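Long-range contacts in TRAP-T family transporter, DctP (Periplasmic binding) subunit (Sulfitobacter sp. NAS-14.1, PDB 4PF8), which binds beta-D-galacturonate and, as the periplasmic solute-binding subunit of a TRAP transporter, probably hands it to the membrane components for uptake: residues A[129-134]-A[238-243]; A[86-91]-A[232-237]; A[47-52]-A[255-260]; A[41-46]-A[59-64]. One frame throughout, in Å; residues are numbered along the deposited sequence. Where two conformers were deposited one is given.

Contact 1: A[129-134]-A[238-243]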
# COMPACT_ATOMS: atom_id res chain seq x y z
N ALA A 129 11.61 9.46 -9.41
CA ALA A 129 11.11 10.42 -8.42
C ALA A 129 11.51 10.01 -7.00
O ALA A 129 11.87 10.86 -6.19
CB ALA A 129 9.59 10.54 -8.53
N LEU A 130 11.42 8.73 -6.70
CA LEU A 130 11.84 8.24 -5.39
C LEU A 130 13.33 8.47 -5.16
O LEU A 130 13.74 8.86 -4.08
CB LEU A 130 11.50 6.77 -5.24
CG LEU A 130 10.01 6.45 -5.09
CD1 LEU A 130 9.73 5.00 -5.48
CD2 LEU A 130 9.55 6.74 -3.68
N GLU A 131 14.14 8.25 -6.19
CA GLU A 131 15.58 8.40 -6.05
C GLU A 131 15.93 9.85 -5.73
O GLU A 131 16.87 10.12 -4.98
CB GLU A 131 16.29 7.95 -7.33
CG GLU A 131 17.80 7.94 -7.21
CD GLU A 131 18.51 7.56 -8.52
OE1 GLU A 131 17.82 7.44 -9.56
OE2 GLU A 131 19.74 7.38 -8.51
N GLU A 132 15.19 10.79 -6.32
CA GLU A 132 15.38 12.22 -6.06
C GLU A 132 15.12 12.60 -4.62
O GLU A 132 15.59 13.64 -4.13
CB GLU A 132 14.47 13.03 -6.97
CG GLU A 132 14.94 13.01 -8.39
CD GLU A 132 14.04 13.77 -9.32
OE1 GLU A 132 12.92 14.15 -8.88
OE2 GLU A 132 14.44 13.98 -10.49
N LYS A 133 14.35 11.77 -3.93
CA LYS A 133 14.02 12.02 -2.54
C LYS A 133 14.77 11.08 -1.59
O LYS A 133 14.41 10.94 -0.43
CB LYS A 133 12.51 11.86 -2.34
CG LYS A 133 11.68 12.91 -3.08
CD LYS A 133 12.05 14.30 -2.66
CE LYS A 133 11.07 15.36 -3.18
NZ LYS A 133 11.01 15.41 -4.65
N GLY A 134 15.81 10.42 -2.09
CA GLY A 134 16.64 9.58 -1.23
C GLY A 134 16.23 8.13 -1.06
O GLY A 134 16.62 7.48 -0.08
N MSE A 238 15.39 0.82 -0.51
CA MSE A 238 16.53 1.01 0.34
C MSE A 238 16.75 2.49 0.50
O MSE A 238 16.48 3.27 -0.40
CB MSE A 238 17.75 0.38 -0.32
CG MSE A 238 19.01 0.49 0.46
SE MSE A 238 20.14 -1.04 0.03
CE MSE A 238 18.90 -2.27 0.58
N SER A 239 17.28 2.88 1.65
CA SER A 239 17.80 4.22 1.77
C SER A 239 18.90 4.45 0.75
O SER A 239 19.84 3.66 0.65
CB SER A 239 18.39 4.43 3.16
OG SER A 239 19.13 5.63 3.17
N LYS A 240 18.80 5.53 -0.02
CA LYS A 240 19.86 5.83 -0.97
C LYS A 240 21.21 6.03 -0.27
O LYS A 240 22.26 5.67 -0.81
CB LYS A 240 19.47 7.03 -1.85
CG LYS A 240 20.48 7.35 -2.96
CD LYS A 240 19.97 8.46 -3.88
CE LYS A 240 21.11 9.26 -4.52
NZ LYS A 240 22.12 8.42 -5.19
N LYS A 241 21.20 6.62 0.92
CA LYS A 241 22.44 6.76 1.67
C LYS A 241 23.08 5.40 1.91
O LYS A 241 24.28 5.22 1.70
CB LYS A 241 22.19 7.48 2.99
CG LYS A 241 21.82 8.92 2.78
CD LYS A 241 21.28 9.56 4.02
CE LYS A 241 21.14 11.04 3.83
NZ LYS A 241 22.47 11.68 3.71
N THR A 242 22.28 4.43 2.34
CA THR A 242 22.83 3.09 2.59
C THR A 242 23.29 2.46 1.28
O THR A 242 24.37 1.88 1.19
CB THR A 242 21.80 2.19 3.28
OG1 THR A 242 21.40 2.79 4.52
CG2 THR A 242 22.41 0.81 3.56
N PHE A 243 22.46 2.58 0.26
CA PHE A 243 22.76 1.94 -1.02
C PHE A 243 24.04 2.50 -1.65
O PHE A 243 24.88 1.75 -2.17
CB PHE A 243 21.57 2.12 -1.96
CG PHE A 243 21.70 1.41 -3.26
CD1 PHE A 243 21.38 0.07 -3.38
CD2 PHE A 243 22.17 2.08 -4.37
CE1 PHE A 243 21.51 -0.59 -4.59
CE2 PHE A 243 22.28 1.43 -5.58
CZ PHE A 243 21.95 0.10 -5.68
O HOH W 1 18.58 8.21 1.80
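K240 swings its CG opposite its own backbone N (chi1 -176°) and E131 does the same (chi1 -173°), which directs both chains toward one another, where they cross obliquely. CG of E131 then lies 4.0 Å from CD of K240, and that CD also rests 3.7 Å from E131 O, beside the last turn of the helix. A bend at chi4 leaves K240 NZ 4.2 Å from E131 OE2, opposite charges too far apart for a salt bridge; the ammonium makes one with D244 instead.

The direct hydrogen bond of the contact is between backbones. K240 N donates to G134 O over 2.9 Å, almost straight at 169°, although the N-H arrives from above the carbonyl plane. CB of K240 closes on the same oxygen at 3.4 Å. A water adds a second bond to G134 O (2.8 Å) and accepts from K241 N, so the carbonyl faces the amides of a helix start, whose polarity probably favours it.

Two helix ends therefore meet here. G134, with positive phi, is the C-prime residue of a Schellman motif, where a side chain would press on the carbonyl of K133. S239 is the N-cap of the opposite helix, its OG weakly capping T242 N.

Helix 121-132 turns at G134 into strand 135-141, the edge neighbour of strand 234-239. K240 and F243 both lean on V136 of that strand, while M238, a selenomethionine, reaches V254 of helix 248-282.

Contact 2: A[86-91]-A[232-237]. With GTR (beta-D-galactopyranuronic acid), chain D.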
# COMPACT_ATOMS: atom_id res chain seq x y z
N VAL A 86 9.50 -2.11 3.15
CA VAL A 86 8.45 -2.14 2.14
C VAL A 86 7.40 -1.14 2.58
O VAL A 86 6.85 -1.25 3.68
CB VAL A 86 7.83 -3.52 1.98
CG1 VAL A 86 6.60 -3.45 1.08
CG2 VAL A 86 8.85 -4.50 1.39
N PHE A 87 7.16 -0.18 1.71
CA PHE A 87 6.23 0.90 1.97
C PHE A 87 5.11 0.92 0.94
O PHE A 87 5.37 0.84 -0.27
CB PHE A 87 6.92 2.27 1.89
CG PHE A 87 8.06 2.47 2.82
CD1 PHE A 87 7.92 2.33 4.18
CD2 PHE A 87 9.28 2.91 2.34
CE1 PHE A 87 8.98 2.53 5.03
CE2 PHE A 87 10.35 3.14 3.21
CZ PHE A 87 10.19 2.92 4.56
N SER A 88 3.90 1.11 1.41
CA SER A 88 2.82 1.43 0.49
C SER A 88 3.15 2.77 -0.14
O SER A 88 3.60 3.70 0.56
CB SER A 88 1.52 1.54 1.27
OG SER A 88 0.43 1.98 0.47
N LEU A 89 2.87 2.91 -1.43
CA LEU A 89 3.00 4.22 -2.05
C LEU A 89 1.92 5.21 -1.58
O LEU A 89 2.03 6.41 -1.83
CB LEU A 89 3.01 4.07 -3.55
CG LEU A 89 4.39 3.78 -4.13
CD1 LEU A 89 4.99 2.52 -3.60
CD2 LEU A 89 4.33 3.74 -5.67
N GLY A 90 0.91 4.73 -0.86
CA GLY A 90 -0.16 5.60 -0.40
C GLY A 90 0.37 6.76 0.45
O GLY A 90 0.20 7.93 0.13
N PRO A 91 1.03 6.44 1.56
CA PRO A 91 1.56 7.49 2.44
C PRO A 91 2.81 8.18 1.88
O PRO A 91 3.26 9.20 2.41
CB PRO A 91 1.91 6.74 3.73
CG PRO A 91 1.17 5.42 3.65
CD PRO A 91 1.10 5.10 2.18
N ILE A 232 -2.94 0.03 -4.83
CA ILE A 232 -1.80 0.83 -4.41
C ILE A 232 -0.58 -0.06 -4.31
O ILE A 232 -0.50 -0.91 -3.44
CB ILE A 232 -2.07 1.58 -3.08
CG1 ILE A 232 -3.31 2.46 -3.24
CG2 ILE A 232 -0.88 2.43 -2.71
CD1 ILE A 232 -3.57 3.31 -2.10
N PRO A 233 0.36 0.11 -5.24
CA PRO A 233 1.58 -0.72 -5.18
C PRO A 233 2.40 -0.41 -3.97
O PRO A 233 2.25 0.67 -3.40
CB PRO A 233 2.36 -0.30 -6.43
CG PRO A 233 1.40 0.48 -7.27
CD PRO A 233 0.42 1.08 -6.34
N GLU A 234 3.25 -1.35 -3.57
CA GLU A 234 4.17 -1.13 -2.47
C GLU A 234 5.57 -1.26 -3.02
O GLU A 234 5.78 -1.92 -4.05
CB GLU A 234 3.91 -2.12 -1.35
CG GLU A 234 2.44 -2.13 -1.05
CD GLU A 234 2.08 -2.64 0.30
OE1 GLU A 234 2.78 -3.53 0.82
OE2 GLU A 234 1.06 -2.13 0.84
N CYS A 235 6.51 -0.62 -2.38
CA CYS A 235 7.85 -0.59 -2.88
C CYS A 235 8.82 -1.14 -1.85
O CYS A 235 8.86 -0.65 -0.72
CB CYS A 235 8.19 0.84 -3.25
SG CYS A 235 9.81 1.04 -3.93
N LEU A 236 9.51 -2.20 -2.24
CA LEU A 236 10.67 -2.68 -1.50
C LEU A 236 11.78 -1.71 -1.86
O LEU A 236 12.13 -1.56 -3.04
CB LEU A 236 11.09 -4.10 -1.93
CG LEU A 236 12.43 -4.53 -1.34
CD1 LEU A 236 12.40 -4.72 0.17
CD2 LEU A 236 12.89 -5.83 -2.04
N CYS A 237 12.29 -1.00 -0.87
CA CYS A 237 13.29 -0.01 -1.17
C CYS A 237 14.34 0.12 -0.12
O CYS A 237 14.21 -0.35 0.99
CB CYS A 237 12.65 1.33 -1.35
SG CYS A 237 11.72 1.82 0.08
C1 GTR D . -2.01 -2.00 3.75
C2 GTR D . -0.61 -1.69 3.33
C3 GTR D . 0.11 -1.10 4.53
C4 GTR D . -0.58 0.17 5.01
C5 GTR D . -2.02 -0.22 5.32
C6 GTR D . -2.84 1.00 5.73
O1 GTR D . -2.77 -2.51 2.62
O2 GTR D . 0.03 -2.94 2.95
O3 GTR D . 1.42 -0.71 4.08
O4 GTR D . -0.55 1.13 3.94
O5 GTR D . -2.66 -0.85 4.19
O6A GTR D . -4.05 0.98 5.40
O6B GTR D . -2.31 1.87 6.46
O HOH W 2 -0.46 -0.42 -0.62
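E234 OE2, on the strand that pairs with S88, is held by two donors: O2 of the bound galacturonate, through a very short hydrogen bond of 2.5 Å, and a water at 2.7 Å. The water also donates to I232 O and accepts from S88 OG (2.8 Å), tying the carboxylate to both segments. S88 OG has a further role as N-cap, accepting from G90 N, while S88 CB lies 3.4 Å from the sugar's O4. The V86 and E234 side chains cross at about a right angle, CG1 of V86 lying 3.8 Å from E234 OE1. E234 and S88 line the sugar pocket, where H32, Q70, R146, R167 and N207 also hydrogen-bond to the ligand.

Beneath them runs an antiparallel strand pair. F87 and C235 form the hydrogen-bonded pair, with C235 N to F87 O at 2.8 Å; L89 N continues the pairing to P233 O, in the carbonyl plane. On the face opposite the sugar, L89 CD1 packs against C235 CB (3.6 Å), and SG of C237 approaches the F87 ring obliquely, 3.5 Å from its CD2.

Strands 84-88 and 234-239 lie inside the five-stranded sheet: helix 37-52 covers V86 and L236, and helix 70-79 covers F87.

Contact 3: A[47-52]-A[255-260]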
# COMPACT_ATOMS: atom_id res chain seq x y z
N GLU A 47 17.83 -12.54 3.70
CA GLU A 47 18.54 -13.82 3.65
C GLU A 47 19.43 -13.94 2.42
O GLU A 47 20.58 -14.40 2.51
CB GLU A 47 17.54 -14.96 3.63
CG GLU A 47 16.99 -15.30 4.98
CD GLU A 47 16.05 -16.48 4.90
OE1 GLU A 47 14.89 -16.33 5.34
OE2 GLU A 47 16.49 -17.56 4.40
N GLU A 48 18.93 -13.53 1.27
CA GLU A 48 19.71 -13.66 0.05
C GLU A 48 20.92 -12.74 0.06
O GLU A 48 22.00 -13.14 -0.35
CB GLU A 48 18.87 -13.41 -1.21
CG GLU A 48 19.68 -13.60 -2.49
CD GLU A 48 18.89 -13.46 -3.78
OE1 GLU A 48 19.50 -13.13 -4.83
OE2 GLU A 48 17.66 -13.69 -3.77
N VAL A 49 20.73 -11.50 0.50
CA VAL A 49 21.84 -10.57 0.59
C VAL A 49 22.91 -11.14 1.51
O VAL A 49 24.09 -11.13 1.16
CB VAL A 49 21.38 -9.17 1.06
CG1 VAL A 49 22.59 -8.25 1.31
CG2 VAL A 49 20.47 -8.56 0.02
N THR A 50 22.53 -11.65 2.67
CA THR A 50 23.54 -12.21 3.59
C THR A 50 24.25 -13.42 3.00
O THR A 50 25.48 -13.56 3.12
CB THR A 50 22.89 -12.59 4.92
OG1 THR A 50 22.33 -11.41 5.50
CG2 THR A 50 23.89 -13.17 5.88
N GLU A 51 23.50 -14.28 2.33
CA GLU A 51 24.08 -15.47 1.71
C GLU A 51 25.09 -15.11 0.63
O GLU A 51 26.22 -15.65 0.61
CB GLU A 51 22.96 -16.34 1.12
CG GLU A 51 23.45 -17.49 0.23
CD GLU A 51 22.30 -18.21 -0.47
OE1 GLU A 51 22.55 -18.96 -1.44
OE2 GLU A 51 21.13 -18.00 -0.05
N LYS A 52 24.69 -14.20 -0.26
CA LYS A 52 25.51 -13.85 -1.43
C LYS A 52 26.70 -12.96 -1.09
O LYS A 52 27.66 -12.90 -1.87
CB LYS A 52 24.69 -13.16 -2.51
CG LYS A 52 23.61 -14.01 -3.09
CD LYS A 52 24.13 -15.26 -3.76
CE LYS A 52 23.05 -15.83 -4.66
NZ LYS A 52 23.34 -17.23 -5.05
N LYS A 255 20.13 -5.57 -5.84
CA LYS A 255 19.14 -5.44 -6.90
C LYS A 255 18.59 -6.81 -7.31
O LYS A 255 17.38 -6.95 -7.50
CB LYS A 255 19.73 -4.68 -8.09
CG LYS A 255 19.95 -3.21 -7.77
CD LYS A 255 20.22 -2.35 -9.00
CE LYS A 255 19.89 -0.89 -8.70
NZ LYS A 255 20.70 0.06 -9.52
N THR A 256 19.46 -7.82 -7.40
CA THR A 256 19.02 -9.16 -7.78
C THR A 256 18.13 -9.76 -6.69
O THR A 256 17.07 -10.33 -6.96
CB THR A 256 20.22 -10.07 -8.03
OG1 THR A 256 20.95 -9.60 -9.17
CG2 THR A 256 19.76 -11.50 -8.30
N ALA A 257 18.56 -9.61 -5.45
CA ALA A 257 17.78 -10.12 -4.33
C ALA A 257 16.44 -9.42 -4.24
O ALA A 257 15.43 -10.04 -3.89
CB ALA A 257 18.56 -9.92 -3.02
N GLY A 258 16.41 -8.13 -4.56
CA GLY A 258 15.16 -7.37 -4.54
C GLY A 258 14.19 -7.91 -5.57
O GLY A 258 13.01 -8.12 -5.27
N LYS A 259 14.70 -8.17 -6.77
CA LYS A 259 13.86 -8.71 -7.84
C LYS A 259 13.35 -10.10 -7.49
O LYS A 259 12.16 -10.39 -7.65
CB LYS A 259 14.64 -8.75 -9.15
CG LYS A 259 13.79 -9.05 -10.37
CD LYS A 259 13.99 -10.47 -10.84
CE LYS A 259 13.33 -10.69 -12.21
NZ LYS A 259 11.90 -10.33 -12.19
N ASN A 260 14.22 -10.96 -6.99
CA ASN A 260 13.80 -12.30 -6.60
C ASN A 260 12.73 -12.25 -5.50
O ASN A 260 11.78 -13.02 -5.51
CB ASN A 260 15.00 -13.14 -6.14
CG ASN A 260 15.91 -13.52 -7.29
OD1 ASN A 260 15.49 -13.60 -8.44
ND2 ASN A 260 17.17 -13.76 -6.98
O HOH W 3 15.51 -12.78 -2.45
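E48 is the first residue of its helix segment to meet segment 255-260, and it carries most of the contact. Its CG stands opposite the backbone N (chi1 -178°) and the chain stays extended, so the carboxylate reaches across the A257 methyl, with CD 3.6 Å from A257 CB. At the far end both oxygens accept from one amide nitrogen: N260 ND2 lies 3.2 Å from E48 OE1 and equally far from OE2. The bond to OE2 is the straighter, at 166°. Each oxygen uses its syn lone pair, and both lie near the plane of the amide. CG2 of T256 flanks OE1 at 3.8 Å. A water sits 2.7 Å from E48 OE2, close to A257 O as well. One residue on, V49 turns CG2 to A257 CB (3.8 Å), so E48 and V49 both touch this methyl.

With the carboxylate of E48 cut back to an alanine here, N260 ND2 is likely to lose both oxygens it donates to. The two segments, of helices 37-52 and 248-282, run roughly antiparallel (145°), their axes 9.2 Å apart. Across this interface the carboxylate, probably charged, is balanced by amide N-H and water rather than by a cation.

Contact 4: A[41-46]-A[59-64]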
# COMPACT_ATOMS: atom_id res chain seq x y z
N GLY A 41 8.56 -11.92 1.95
CA GLY A 41 9.36 -11.33 0.89
C GLY A 41 10.60 -10.62 1.42
O GLY A 41 11.70 -10.77 0.89
N MSE A 42 10.41 -9.81 2.46
CA MSE A 42 11.50 -9.05 3.04
C MSE A 42 12.53 -9.94 3.70
O MSE A 42 13.74 -9.70 3.59
CB MSE A 42 10.96 -8.06 4.06
CG MSE A 42 10.16 -6.93 3.42
SE MSE A 42 9.64 -5.60 4.71
CE MSE A 42 11.37 -4.90 5.10
N GLU A 43 12.06 -10.98 4.37
CA GLU A 43 13.00 -11.90 5.00
C GLU A 43 13.81 -12.64 3.94
O GLU A 43 14.99 -12.88 4.14
CB GLU A 43 12.29 -12.87 5.94
CG GLU A 43 11.65 -12.16 7.14
CD GLU A 43 12.50 -12.12 8.39
OE1 GLU A 43 13.74 -12.35 8.30
OE2 GLU A 43 11.92 -11.84 9.46
N ALA A 44 13.18 -12.96 2.81
CA ALA A 44 13.87 -13.68 1.74
C ALA A 44 14.92 -12.78 1.12
O ALA A 44 16.01 -13.25 0.78
CB ALA A 44 12.89 -14.15 0.67
N PHE A 45 14.59 -11.50 0.98
CA PHE A 45 15.53 -10.50 0.50
C PHE A 45 16.77 -10.44 1.39
O PHE A 45 17.90 -10.58 0.92
CB PHE A 45 14.84 -9.12 0.46
CG PHE A 45 15.80 -7.97 0.29
CD1 PHE A 45 16.39 -7.73 -0.94
CD2 PHE A 45 16.09 -7.13 1.35
CE1 PHE A 45 17.28 -6.68 -1.10
CE2 PHE A 45 16.97 -6.07 1.18
CZ PHE A 45 17.57 -5.85 -0.04
N MSE A 46 16.55 -10.27 2.69
CA MSE A 46 17.66 -10.12 3.62
C MSE A 46 18.49 -11.39 3.68
O MSE A 46 19.73 -11.34 3.70
CB MSE A 46 17.12 -9.78 5.01
CG MSE A 46 18.17 -9.31 6.00
SE MSE A 46 19.01 -7.62 5.42
CE MSE A 46 20.76 -8.32 4.93
N GLY A 59 21.37 -8.30 8.61
CA GLY A 59 20.31 -7.38 8.96
C GLY A 59 19.11 -8.11 9.48
O GLY A 59 19.08 -9.34 9.58
N LYS A 60 18.11 -7.33 9.82
CA LYS A 60 16.92 -7.87 10.45
C LYS A 60 15.74 -7.05 10.02
O LYS A 60 15.82 -5.82 9.94
CB LYS A 60 17.04 -7.80 11.98
CG LYS A 60 15.80 -8.34 12.69
CD LYS A 60 15.98 -8.36 14.20
CE LYS A 60 14.69 -8.79 14.89
NZ LYS A 60 14.67 -8.41 16.33
N VAL A 61 14.65 -7.75 9.72
CA VAL A 61 13.36 -7.14 9.46
C VAL A 61 12.57 -7.03 10.76
O VAL A 61 12.45 -7.99 11.52
CB VAL A 61 12.54 -7.98 8.46
CG1 VAL A 61 11.22 -7.28 8.13
CG2 VAL A 61 13.36 -8.21 7.19
N PHE A 62 12.09 -5.83 11.03
CA PHE A 62 11.32 -5.55 12.23
C PHE A 62 9.87 -5.41 11.84
O PHE A 62 9.48 -4.46 11.15
CB PHE A 62 11.83 -4.27 12.90
CG PHE A 62 13.20 -4.42 13.49
CD1 PHE A 62 14.34 -4.28 12.70
CD2 PHE A 62 13.36 -4.76 14.81
CE1 PHE A 62 15.59 -4.44 13.22
CE2 PHE A 62 14.62 -4.93 15.35
CZ PHE A 62 15.74 -4.77 14.55
N HIS A 63 9.08 -6.39 12.27
CA HIS A 63 7.69 -6.50 11.85
C HIS A 63 6.74 -5.68 12.73
O HIS A 63 7.14 -5.10 13.75
CB HIS A 63 7.27 -7.98 11.90
CG HIS A 63 8.14 -8.86 11.07
ND1 HIS A 63 8.22 -8.72 9.70
CD2 HIS A 63 8.97 -9.87 11.39
CE1 HIS A 63 9.07 -9.60 9.21
NE2 HIS A 63 9.54 -10.31 10.21
N ALA A 64 5.50 -5.59 12.29
CA ALA A 64 4.41 -5.05 13.08
C ALA A 64 4.57 -3.56 13.39
O ALA A 64 4.00 -3.06 14.37
CB ALA A 64 4.23 -5.85 14.37
O HOH W 4 14.86 -10.68 9.75
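The polar half of the contact rests on E43 and H63. H63 NE2 donates to E43 OE2 over 2.9 Å, with the oxygen near the plane of the imidazole at its edge. The carboxylate is met on its anti side, and its plane is turned 41° from the ring. A bend at chi2 (-94°) brings the E43 chain round to the strand, since its CB does not itself point there. E43 OE2 also lies 4.0 Å from V61 CB. The other oxygen, E43 OE1, accepts from a water at 2.5 Å, which in turn accepts from V61 N, 2.9 Å away. H63 ND1 is bonded to N30 ND2, so both ring nitrogens are engaged and the ring's rotation is fixed. Shortening E43 to an alanine would probably strip H63 NE2 of its acceptor and V61 of its water-borne link, leaving the imidazole held at one nitrogen.

The apolar half lies along the same helix face. CE of M42, a selenomethionine, touches V61 CG1 at 3.9 Å, and V61 CG2 lies equally far from M42 CB.

Side chain meets backbone at the end of the row. M46, also a selenomethionine, lays its SE 3.8 Å from G59 CA and its CG against G59 O. A beta-carbon on G59 would collide with that selenium, so the bent M46 side chain lies where such a carbon would be.

Segment 41-46 of the helix runs antiparallel to strand 59-62 (174°), as expected in a beta-alpha-beta crossover: strand 26-29, helix 37-52 and strand 59-62, the two strands adjacent and parallel in the sheet.

How the contacts relate
Contact 2 is the core: every touching residue is buried, and it alone reaches the sugar. Contacts 1, 3 and 4 are partly buried and lie farther out. Contacts 1 and 2 share strand 234-239, and contact 4 adds the edge strand 59-62 of the same sheet; contacts 3 and 4 share helix 37-52. F45 links the set, packing against L236, M238 and A257. Chemistry follows place: strand pairing and a carboxylate bound to ligand at the centre, a His-carboxylate bond over apolar packing in contact 4, an amide-carboxylate pair between helices in contact 3, and two helix ends joined through backbone and water in contact 1.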